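Local coordinates for protein L-ribulose 3-epimerase (Methylomonas sp. DH-1, PDB 7CJ7) that catalyses the manganese-dependent epimerization of ketoses at C3, most actively L-ribulose, and works as a homodimer built on a TIM barrel, at residues V153-E158 / T186-I191. Sequence-based numbering, arbitrary orientation.
Sequences VVNRYE and TYHMNI. With SOL (L-sorbose), chain C.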
loop_
_atom_site.group_PDB
_atom_site.type_symbol
_atom_site.label_atom_id
_atom_site.label_comp_id
_atom_site.label_asym_id
_atom_site.label_seq_id
_atom_site.Cartn_x
_atom_site.Cartn_y
_atom_site.Cartn_z
ATOM N N VAL A 153 -7.248 -11.074 -4.170
ATOM C CA VAL A 153 -7.295 -10.190 -2.973
ATOM C C VAL A 153 -6.156 -9.184 -3.101
ATOM O O VAL A 153 -4.999 -9.601 -3.249
ATOM C CB VAL A 153 -7.176 -11.032 -1.693
ATOM C CG1 VAL A 153 -7.135 -10.146 -0.461
ATOM C CG2 VAL A 153 -8.300 -12.054 -1.624
ATOM N N VAL A 154 -6.458 -7.897 -3.078
ATOM C CA VAL A 154 -5.386 -6.879 -3.204
ATOM C C VAL A 154 -5.537 -5.887 -2.059
ATOM O O VAL A 154 -6.556 -5.917 -1.341
ATOM C CB VAL A 154 -5.398 -6.185 -4.576
ATOM C CG1 VAL A 154 -5.072 -7.159 -5.697
ATOM C CG2 VAL A 154 -6.722 -5.479 -4.822
ATOM N N ASN A 155 -4.536 -5.039 -1.893
ATOM C CA ASN A 155 -4.452 -4.153 -0.710
ATOM C C ASN A 155 -5.498 -3.038 -0.832
ATOM O O ASN A 155 -6.106 -2.842 -1.916
ATOM C CB ASN A 155 -3.017 -3.654 -0.512
ATOM C CG ASN A 155 -2.588 -2.655 -1.556
ATOM O OD1 ASN A 155 -3.173 -1.584 -1.638
ATOM N ND2 ASN A 155 -1.576 -2.993 -2.352
ATOM N N ARG A 156 -5.671 -2.312 0.260
ATOM C CA ARG A 156 -6.670 -1.233 0.452
ATOM C C ARG A 156 -6.528 -0.154 -0.632
ATOM O O ARG A 156 -7.549 0.485 -0.955
ATOM C CB ARG A 156 -6.460 -0.632 1.842
ATOM C CG ARG A 156 -5.099 0.031 2.016
ATOM C CD ARG A 156 -4.763 0.354 3.459
ATOM N NE ARG A 156 -4.760 -0.836 4.294
ATOM C CZ ARG A 156 -4.798 -0.817 5.616
ATOM N NH1 ARG A 156 -4.822 0.338 6.252
ATOM N NH2 ARG A 156 -4.815 -1.950 6.300
ATOM N N TYR A 157 -5.328 0.096 -1.153
ATOM C CA TYR A 157 -5.123 1.177 -2.154
ATOM C C TYR A 157 -5.558 0.707 -3.554
ATOM O O TYR A 157 -5.563 1.543 -4.463
ATOM C CB TYR A 157 -3.668 1.663 -2.164
ATOM C CG TYR A 157 -3.128 2.100 -0.825
ATOM C CD1 TYR A 157 -3.440 3.336 -0.282
ATOM C CD2 TYR A 157 -2.267 1.283 -0.113
ATOM C CE1 TYR A 157 -2.925 3.743 0.939
ATOM C CE2 TYR A 157 -1.751 1.665 1.114
ATOM C CZ TYR A 157 -2.069 2.909 1.636
ATOM O OH TYR A 157 -1.551 3.298 2.833
ATOM N N GLU A 158 -5.906 -0.577 -3.728
ATOM C CA GLU A 158 -6.197 -1.169 -5.063
ATOM C C GLU A 158 -7.623 -1.743 -5.149
ATOM O O GLU A 158 -8.081 -1.963 -6.280
ATOM C CB GLU A 158 -5.131 -2.205 -5.420
ATOM C CG GLU A 158 -3.746 -1.596 -5.634
ATOM C CD GLU A 158 -2.720 -2.569 -6.200
ATOM O OE1 GLU A 158 -3.146 -3.555 -6.833
ATOM O OE2 GLU A 158 -1.501 -2.365 -5.977
ATOM N N THR A 186 1.531 -12.405 -2.558
ATOM C CA THR A 186 2.361 -12.194 -1.343
ATOM C C THR A 186 2.599 -10.692 -1.120
ATOM O O THR A 186 2.739 -10.291 0.040
ATOM C CB THR A 186 3.671 -12.982 -1.409
ATOM O OG1 THR A 186 4.398 -12.607 -2.582
ATOM C CG2 THR A 186 3.430 -14.476 -1.397
ATOM N N TYR A 187 2.675 -9.887 -2.180
ATOM C CA TYR A 187 2.875 -8.420 -2.056
ATOM C C TYR A 187 1.702 -7.812 -1.277
ATOM O O TYR A 187 1.913 -7.016 -0.348
ATOM C CB TYR A 187 3.022 -7.764 -3.429
ATOM C CG TYR A 187 2.830 -6.270 -3.412
ATOM C CD1 TYR A 187 3.811 -5.423 -2.934
ATOM C CD2 TYR A 187 1.660 -5.697 -3.880
ATOM C CE1 TYR A 187 3.631 -4.048 -2.905
ATOM C CE2 TYR A 187 1.471 -4.324 -3.865
ATOM C CZ TYR A 187 2.471 -3.495 -3.402
ATOM O OH TYR A 187 2.293 -2.140 -3.377
ATOM N N HIS A 188 0.475 -8.165 -1.661
ATOM C CA HIS A 188 -0.761 -7.650 -1.018
ATOM C C HIS A 188 -0.900 -8.224 0.393
ATOM O O HIS A 188 -1.312 -7.477 1.298
ATOM C CB HIS A 188 -1.965 -7.926 -1.917
ATOM C CG HIS A 188 -1.873 -7.213 -3.223
ATOM N ND1 HIS A 188 -1.904 -5.836 -3.310
ATOM C CD2 HIS A 188 -1.749 -7.679 -4.486
ATOM C CE1 HIS A 188 -1.814 -5.488 -4.581
ATOM N NE2 HIS A 188 -1.722 -6.601 -5.318
ATOM N N MET A 189 -0.564 -9.499 0.578
ATOM C CA MET A 189 -0.687 -10.197 1.881
ATOM C C MET A 189 0.242 -9.521 2.893
ATOM O O MET A 189 -0.131 -9.412 4.076
ATOM C CB MET A 189 -0.300 -11.672 1.754
ATOM C CG MET A 189 -1.201 -12.458 0.840
ATOM S SD MET A 189 -0.623 -14.158 0.662
ATOM C CE MET A 189 -0.854 -14.757 2.337
ATOM N N ASN A 190 1.409 -9.080 2.422
ATOM C CA ASN A 190 2.460 -8.461 3.270
ATOM C C ASN A 190 1.874 -7.224 3.964
ATOM O O ASN A 190 2.287 -6.918 5.098
ATOM C CB ASN A 190 3.699 -8.108 2.445
ATOM C CG ASN A 190 4.784 -7.501 3.304
ATOM O OD1 ASN A 190 5.240 -8.129 4.261
ATOM N ND2 ASN A 190 5.146 -6.263 3.015
ATOM N N ILE A 191 0.933 -6.547 3.307
ATOM C CA ILE A 191 0.281 -5.324 3.849
ATOM C C ILE A 191 -0.870 -5.742 4.775
ATOM O O ILE A 191 -0.864 -5.307 5.937
ATOM C CB ILE A 191 -0.161 -4.395 2.703
ATOM C CG1 ILE A 191 1.043 -3.913 1.892
ATOM C CG2 ILE A 191 -0.989 -3.234 3.224
ATOM C CD1 ILE A 191 0.700 -3.357 0.528
HETATM C C1 SOL C . -2.083 -5.699 -8.920
HETATM O O1 SOL C . -1.459 -5.079 -7.821
HETATM C C2 SOL C . -1.699 -7.139 -9.038
HETATM O O2 SOL C . -1.268 -7.746 -8.073
HETATM C C3 SOL C . -1.810 -7.809 -10.400
HETATM O O3 SOL C . -1.847 -9.212 -10.270
HETATM C C4 SOL C . -3.031 -7.312 -11.167
HETATM O O4 SOL C . -4.215 -7.637 -10.435
HETATM C C5 SOL C . -3.156 -7.905 -12.572
HETATM O O5 SOL C . -4.412 -7.527 -13.134
HETATM C C6 SOL C . -2.051 -7.471 -13.513
HETATM O O6 SOL C . -2.204 -8.097 -14.790
#
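His188 and Glu158 meet at the C1 end of the bound L-sorbose. NE2 of His188 donates to two sugar oxygens, O1 at 2.9 Å and O2 at 3.0 Å. The O1 hydroxyl in turn gives a very short hydrogen bond of 2.5 Å to OE1 of Glu158. The carboxylate stands perpendicular to the imidazole, with OE1 3.3 Å from CE1 of His188. CG of His188 lies anti to its carbonyl carbon (chi1 -63°), which directs the ring toward the loop and the sugar. The imidazole is held between two side chains: CB of Val154 sits over the centre of one face, a CH-pi contact 3.6 Å from the centroid, and CD2 of Tyr187 over the centre of the other. Asn155 closes the ND1 side: its ND2 donates a weak, bent bond (3.0 Å, 123°) to ND1 of His188. The Asn155 amide is itself fixed by an Asx turn, OD1 accepting from the backbone N of Tyr157 at 2.8 Å. CD1 of Ile191 packs on the same amide. Further out, OE2 of Glu158 and OH of Tyr187 both bond to OH of Tyr157 of the second subunit, so the dimer interface backs this pocket. A leucine in place of His188 would probably leave O2 and O1 of the sugar without this donor and the Asn155 amide without its ring partner. The bonds are consistent with a proton on NE2 and with ND1 as acceptor. Histidine and carboxylate would together hold the O1 hydroxyl, which fits their experimental role in binding D-allulose and D-fructose.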